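Local coordinates for glutamine amidotransferase domain-containing protein (Streptococcus mutans, PDB 3L7N) that probably hydrolyses glutamine to release ammonia for transfer to an acceptor, as glutamine amidotransferases of its family do, although its acceptor is not established, at residues 209-212 and 213-217; 181-184 and 185-188; 18-21 and 22-26. All coordinates share one frame; numbering follows the deposited sequence.

Contact 1: residues 209-212 and 213-217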
loop_
_atom_site.group_PDB
_atom_site.type_symbol
_atom_site.label_atom_id
_atom_site.label_comp_id
_atom_site.label_asym_id
_atom_site.label_seq_id
_atom_site.Cartn_x
_atom_site.Cartn_y
_atom_site.Cartn_z
ATOM N N THR A 209 8.383 19.099 1.881
ATOM C CA THR A 209 9.860 19.227 1.757
ATOM C C THR A 209 10.550 18.031 2.450
ATOM O O THR A 209 9.989 17.435 3.441
ATOM C CB THR A 209 10.377 20.555 2.400
ATOM O OG1 THR A 209 10.402 20.421 3.831
ATOM C CG2 THR A 209 9.477 21.687 2.045
ATOM N N ALA A 210 11.756 17.676 1.962
ATOM C CA ALA A 210 12.588 16.650 2.612
ATOM C C ALA A 210 12.639 16.838 4.134
ATOM O O ALA A 210 12.567 15.850 4.903
ATOM C CB ALA A 210 13.990 16.649 2.018
ATOM N N GLU A 211 12.714 18.108 4.567
ATOM C CA GLU A 211 12.786 18.439 5.982
ATOM C C GLU A 211 11.457 18.188 6.711
ATOM O O GLU A 211 11.436 17.715 7.886
ATOM C CB GLU A 211 13.244 19.899 6.171
ATOM C CG GLU A 211 13.232 20.402 7.680
ATOM C CD GLU A 211 14.536 21.206 8.067
ATOM O OE1 GLU A 211 15.270 21.679 7.138
ATOM O OE2 GLU A 211 14.821 21.346 9.292
ATOM N N GLU A 212 10.360 18.525 6.047
ATOM C CA GLU A 212 9.035 18.355 6.643
ATOM C C GLU A 212 8.755 16.917 6.901
ATOM O O GLU A 212 8.276 16.554 7.973
ATOM C CB GLU A 212 7.964 18.928 5.741
ATOM C CG GLU A 212 7.427 20.221 6.217
ATOM C CD GLU A 212 6.736 20.979 5.132
ATOM O OE1 GLU A 212 7.237 20.991 3.961
ATOM O OE2 GLU A 212 5.673 21.553 5.426
ATOM N N MET A 213 9.104 16.080 5.930
ATOM C CA MET A 213 8.878 14.638 6.038
ATOM C C MET A 213 9.848 13.973 6.951
ATOM O O MET A 213 9.471 13.068 7.749
ATOM C CB MET A 213 8.910 14.000 4.686
ATOM C CG MET A 213 7.857 14.507 3.831
ATOM S SD MET A 213 7.694 13.651 2.325
ATOM C CE MET A 213 9.079 14.256 1.366
ATOM N N GLN A 214 11.104 14.410 6.872
ATOM C CA GLN A 214 12.174 13.745 7.556
ATOM C C GLN A 214 12.084 13.913 9.091
ATOM O O GLN A 214 12.391 12.974 9.852
ATOM C CB GLN A 214 13.485 14.225 7.034
ATOM C CG GLN A 214 14.600 13.428 7.492
ATOM C CD GLN A 214 14.740 12.130 6.725
ATOM O OE1 GLN A 214 15.210 12.122 5.541
ATOM N NE2 GLN A 214 14.364 10.974 7.394
ATOM N N THR A 215 11.555 15.066 9.531
ATOM C CA THR A 215 11.473 15.394 10.989
ATOM C C THR A 215 10.188 14.920 11.609
ATOM O O THR A 215 10.046 14.938 12.819
ATOM C CB THR A 215 11.584 16.894 11.226
ATOM O OG1 THR A 215 10.574 17.560 10.466
ATOM C CG2 THR A 215 12.992 17.417 10.782
ATOM N N PHE A 216 9.243 14.493 10.765
ATOM C CA PHE A 216 7.872 14.206 11.197
ATOM C C PHE A 216 7.854 12.972 12.136
ATOM O O PHE A 216 8.765 12.183 12.115
ATOM C CB PHE A 216 6.959 14.003 9.953
ATOM C CG PHE A 216 5.542 13.780 10.285
ATOM C CD1 PHE A 216 4.651 14.838 10.331
ATOM C CD2 PHE A 216 5.068 12.470 10.603
ATOM C CE1 PHE A 216 3.238 14.609 10.733
ATOM C CE2 PHE A 216 3.683 12.223 10.974
ATOM C CZ PHE A 216 2.786 13.278 11.038
ATOM N N ASP A 217 6.866 12.868 13.009
ATOM C CA ASP A 217 6.816 11.723 13.899
ATOM C C ASP A 217 5.790 10.655 13.435
ATOM O O ASP A 217 4.540 10.883 13.510
ATOM C CB ASP A 217 6.504 12.145 15.320
ATOM C CG ASP A 217 6.363 10.922 16.293
ATOM O OD1 ASP A 217 6.191 9.793 15.826
ATOM O OD2 ASP A 217 6.432 11.103 17.505
#

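Contact 2: residues 181-184 and 185-188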
loop_
_atom_site.group_PDB
_atom_site.type_symbol
_atom_site.label_atom_id
_atom_site.label_comp_id
_atom_site.label_asym_id
_atom_site.label_seq_id
_atom_site.Cartn_x
_atom_site.Cartn_y
_atom_site.Cartn_z
ATOM N N GLU A 181 2.856 2.814 7.013
ATOM C CA GLU A 181 3.933 1.921 7.432
ATOM C C GLU A 181 5.279 2.687 7.509
ATOM O O GLU A 181 6.334 2.093 7.861
ATOM C CB GLU A 181 4.062 0.735 6.416
ATOM C CG GLU A 181 4.919 1.052 5.165
ATOM C CD GLU A 181 4.139 1.655 4.034
ATOM O OE1 GLU A 181 2.886 1.823 4.142
ATOM O OE2 GLU A 181 4.770 1.964 3.017
ATOM N N PHE A 182 5.256 3.976 7.115
ATOM C CA PHE A 182 6.473 4.779 7.042
ATOM C C PHE A 182 7.199 4.889 8.421
ATOM O O PHE A 182 6.573 4.709 9.527
ATOM C CB PHE A 182 6.156 6.164 6.511
ATOM C CG PHE A 182 6.050 6.238 5.012
ATOM C CD1 PHE A 182 6.353 5.119 4.213
ATOM C CD2 PHE A 182 5.692 7.482 4.372
ATOM C CE1 PHE A 182 6.292 5.200 2.787
ATOM C CE2 PHE A 182 5.613 7.594 2.957
ATOM C CZ PHE A 182 5.916 6.453 2.142
ATOM N N THR A 183 8.493 5.148 8.349
ATOM C CA THR A 183 9.299 5.455 9.472
ATOM C C THR A 183 10.370 6.420 8.941
ATOM O O THR A 183 10.566 6.539 7.683
ATOM C CB THR A 183 10.021 4.213 9.966
ATOM O OG1 THR A 183 11.014 3.831 9.007
ATOM C CG2 THR A 183 9.083 3.068 10.187
ATOM N N PRO A 184 11.123 7.070 9.843
ATOM C CA PRO A 184 12.093 8.062 9.280
ATOM C C PRO A 184 13.092 7.444 8.278
ATOM O O PRO A 184 13.386 8.051 7.205
ATOM C CB PRO A 184 12.803 8.608 10.513
ATOM C CG PRO A 184 11.777 8.352 11.713
ATOM C CD PRO A 184 10.984 7.153 11.340
ATOM N N GLU A 185 13.539 6.234 8.538
ATOM C CA GLU A 185 14.493 5.625 7.631
ATOM C C GLU A 185 13.879 5.236 6.256
ATOM O O GLU A 185 14.559 5.328 5.207
ATOM C CB GLU A 185 15.175 4.455 8.286
ATOM C CG GLU A 185 16.133 4.863 9.364
ATOM C CD GLU A 185 15.481 4.960 10.717
ATOM O OE1 GLU A 185 14.216 4.870 10.807
ATOM O OE2 GLU A 185 16.223 5.131 11.692
ATOM N N LEU A 186 12.596 4.810 6.248
ATOM C CA LEU A 186 11.942 4.511 4.936
ATOM C C LEU A 186 11.793 5.811 4.151
ATOM O O LEU A 186 12.041 5.873 2.895
ATOM C CB LEU A 186 10.571 3.803 5.093
ATOM C CG LEU A 186 10.406 2.504 5.894
ATOM C CD1 LEU A 186 9.252 1.738 5.370
ATOM C CD2 LEU A 186 11.556 1.689 5.883
ATOM N N VAL A 187 11.450 6.866 4.869
ATOM C CA VAL A 187 11.226 8.114 4.231
ATOM C C VAL A 187 12.548 8.685 3.694
ATOM O O VAL A 187 12.604 9.166 2.530
ATOM C CB VAL A 187 10.508 9.069 5.124
ATOM C CG1 VAL A 187 10.516 10.404 4.536
ATOM C CG2 VAL A 187 9.042 8.568 5.352
ATOM N N ALA A 188 13.639 8.470 4.455
ATOM C CA ALA A 188 15.005 8.777 3.972
ATOM C C ALA A 188 15.248 8.153 2.626
ATOM O O ALA A 188 15.736 8.840 1.674
ATOM C CB ALA A 188 16.026 8.298 4.951
#

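Contact 3: residues 18-21 and 22-26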
loop_
_atom_site.group_PDB
_atom_site.type_symbol
_atom_site.label_atom_id
_atom_site.label_comp_id
_atom_site.label_asym_id
_atom_site.label_seq_id
_atom_site.Cartn_x
_atom_site.Cartn_y
_atom_site.Cartn_z
ATOM N N LEU A 18 6.115 -5.231 8.320
ATOM C CA LEU A 18 7.062 -6.252 8.710
ATOM C C LEU A 18 7.218 -6.251 10.195
ATOM O O LEU A 18 7.147 -7.320 10.820
ATOM C CB LEU A 18 8.407 -6.040 8.041
ATOM C CG LEU A 18 9.446 -7.155 8.267
ATOM C CD1 LEU A 18 8.812 -8.543 8.145
ATOM C CD2 LEU A 18 10.689 -7.019 7.295
ATOM N N ALA A 19 7.401 -5.047 10.796
ATOM C CA ALA A 19 7.557 -4.935 12.267
ATOM C C ALA A 19 6.382 -5.547 13.023
ATOM O O ALA A 19 6.561 -6.354 13.962
ATOM C CB ALA A 19 7.707 -3.587 12.624
ATOM N N TRP A 20 5.185 -5.196 12.603
ATOM C CA TRP A 20 3.985 -5.820 13.111
ATOM C C TRP A 20 4.079 -7.282 13.017
ATOM O O TRP A 20 3.863 -7.992 13.996
ATOM C CB TRP A 20 2.731 -5.321 12.344
ATOM C CG TRP A 20 1.481 -6.009 12.803
ATOM C CD1 TRP A 20 0.767 -5.757 13.965
ATOM C CD2 TRP A 20 0.862 -7.142 12.188
ATOM N NE1 TRP A 20 -0.274 -6.664 14.085
ATOM C CE2 TRP A 20 -0.237 -7.529 13.018
ATOM C CE3 TRP A 20 1.090 -7.847 10.990
ATOM C CZ2 TRP A 20 -1.120 -8.597 12.671
ATOM C CZ3 TRP A 20 0.216 -8.962 10.664
ATOM C CH2 TRP A 20 -0.855 -9.305 11.501
ATOM N N ALA A 21 4.362 -7.781 11.812
ATOM C CA ALA A 21 4.438 -9.236 11.627
ATOM C C ALA A 21 5.484 -9.857 12.579
ATOM O O ALA A 21 5.263 -10.921 13.127
ATOM C CB ALA A 21 4.723 -9.605 10.139
ATOM N N ALA A 22 6.607 -9.149 12.820
ATOM C CA ALA A 22 7.633 -9.685 13.720
ATOM C C ALA A 22 7.148 -9.709 15.117
ATOM O O ALA A 22 7.252 -10.733 15.775
ATOM C CB ALA A 22 8.850 -8.941 13.622
ATOM N N LEU A 23 6.585 -8.565 15.597
ATOM C CA LEU A 23 6.109 -8.433 17.056
ATOM C C LEU A 23 5.020 -9.409 17.375
ATOM O O LEU A 23 5.048 -10.054 18.401
ATOM C CB LEU A 23 5.645 -7.030 17.335
ATOM C CG LEU A 23 6.754 -6.023 17.064
ATOM C CD1 LEU A 23 6.269 -4.627 17.070
ATOM C CD2 LEU A 23 7.964 -6.231 18.073
ATOM N N ARG A 24 4.081 -9.573 16.456
ATOM C CA ARG A 24 2.956 -10.502 16.691
ATOM C C ARG A 24 3.359 -11.970 16.516
ATOM O O ARG A 24 2.555 -12.839 16.630
ATOM C CB ARG A 24 1.754 -10.135 15.787
ATOM C CG ARG A 24 1.401 -8.688 15.847
ATOM C CD ARG A 24 1.039 -8.260 17.279
ATOM N NE ARG A 24 0.334 -6.968 17.291
ATOM C CZ ARG A 24 0.880 -5.770 17.628
ATOM N NH1 ARG A 24 2.175 -5.654 18.049
ATOM N NH2 ARG A 24 0.144 -4.697 17.548
ATOM N N GLY A 25 4.631 -12.210 16.219
ATOM C CA GLY A 25 5.149 -13.560 16.144
ATOM C C GLY A 25 4.734 -14.331 14.929
ATOM O O GLY A 25 4.611 -15.523 14.981
ATOM N N HIS A 26 4.570 -13.665 13.809
ATOM C CA HIS A 26 4.190 -14.369 12.592
ATOM C C HIS A 26 5.379 -14.856 11.782
ATOM O O HIS A 26 6.517 -14.461 12.025
ATOM C CB HIS A 26 3.291 -13.510 11.759
ATOM C CG HIS A 26 1.958 -13.257 12.389
ATOM N ND1 HIS A 26 1.488 -11.985 12.663
ATOM C CD2 HIS A 26 0.995 -14.119 12.827
ATOM C CE1 HIS A 26 0.309 -12.077 13.244
ATOM N NE2 HIS A 26 -0.009 -13.362 13.354
#

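Contact 1: residues 209-212 and 213-217
Met-213 N binds Thr-209 O at 3.0 Å and closes the first turn of the short helix 210-214. That turn begins with a capping box between Thr-209 and Glu-212. Glu-212 N donates to Thr-209 OG1 at 2.9 Å. In return, Thr-209 N reaches Glu-212 OE1 at 3.0 Å. The Thr-209 hydroxyl also donates to this oxygen, from the opposite face of the carboxylate plane. Two donors thus grip OE1 and hold the carboxylate over the helix start. The Met-213 side chain is buried. Its CG lies 3.6 Å from Thr-209 O, and its bent end places CE near the same carbonyl. Outside the turn it packs against Val-187, Leu-197 and Trp-142. Gln-214 N bonds Ala-210 O, but the place of that oxygen in the model is less sure. The Thr-215 side chain folds back on the turn. With chi1 at 56° its hydroxyl swings toward Glu-211 O, and OG1 donates to it at 2.7 Å. Thr-215 N binds the same oxygen at 3.1 Å, from above the carbonyl plane. The Phe-216 ring meets Tyr-218 edge-to-face, and Phe-216 CB stays 3.5 Å from Glu-212 O.

Contact 2: residues 181-184 and 185-188
Thr-183 OG1 accepts a weak bond from Leu-186 N at 3.3 Å, which makes Thr-183 the N-cap of helix 184-193. The bond is long but straight, with an N-H...O angle of 165°. The first backbone bonds of the helix run from Val-187 N to Thr-183 O and from Ala-188 N to Pro-184 O, the latter at 2.8 Å. The tight side is apolar. Val-187 directs its CB toward the preceding loop and crosses Phe-182 at about a right angle. CG2 is the branch that touches, 3.7 Å from Phe-182 CD2, and it approaches the ring obliquely. Tyr-218 packs on both residues, and His-179 stacks on the Phe-182 ring. Glu-181 is a buried acid whose OE2 is hydrogen-bonded to His-179 ND1. The two are probably the acid and histidine of the family's Cys-His-Glu triad. The looser side carries Pro-184 and Glu-185, both exposed. The Glu-185 chain bends at chi2 (90°) and curls back beside the proline, leaving OE1 4.0 Å from Pro-184 CD. Leu-186, partly exposed, packs on Ala-13. Its CD1 is 3.9 Å from Glu-181 O. Its CG lies alongside the capping hydroxyl, 3.4 Å from Thr-183 OG1.

Contact 3: residues 18-21 and 22-26
Helix 15-23 of a beta-alpha-beta unit ends here in a Schellman motif, just before strand 27-32. Ala-22 N, Leu-23 N and Arg-24 N bind the carbonyls of Leu-18, Ala-19 and Trp-20 in the regular helical pattern. Gly-25 then leaves helical geometry with a positive phi of 74°. The chain turns back, and His-26 N donates to Ala-21 O at 2.9 Å. A second bond of the motif runs from Gly-25 N to Ala-22 O at 3.0 Å. The Trp-20 indole packs against the side chains of Arg-24 and His-26. Its CG is anti to the backbone N (chi1 177°), which carries the indole alongside the end of the helix. Arg-24 CG lies over one face of the five-membered ring, 3.5 Å from its centroid, in a CH-pi contact. The guanidinium is steeply turned against the indole, with the planes 68° apart, and Trp-20 CD1 lies over one of its faces. Asp-230 of helix 219-233 holds both groups: it accepts a hydrogen bond from Trp-20 NE1 and forms a salt bridge with Arg-24 NH2. This probably fixes the indole and the arginine relative to each other. The six-membered ring meets His-26 obliquely, with Trp-20 CH2 3.5 Å from His-26 CE1. Ile-3 of strand 2-7 packs against Trp-20, Ala-21 and His-26. The arrangement is a glycine-containing Schellman C-cap, at the helix-to-strand turn of a beta-alpha-beta crossover.

In the fold
Contact 2 is a helix start, contact 1 a whole short helix with its start capped, and contact 3 a helix end. Both starts are capped by a threonine hydroxyl, but only contact 1 adds a carboxylate to make a capping box. Contact 1 lies at the surface; contacts 2 and 3 are partly buried. Contacts 1 and 2 touch: Met-213 CB packs on Val-187 CG1 at 3.9 Å, and a weak bond joins Gln-214 NE2 to Pro-184 O. Contact 3 stands apart, its centre about 17 Å from that of contact 2. Its Trp-20 and Arg-24 pack on helix 219-233, and it also lies against strand 2-7, while contact 2 packs phenylalanine and valine.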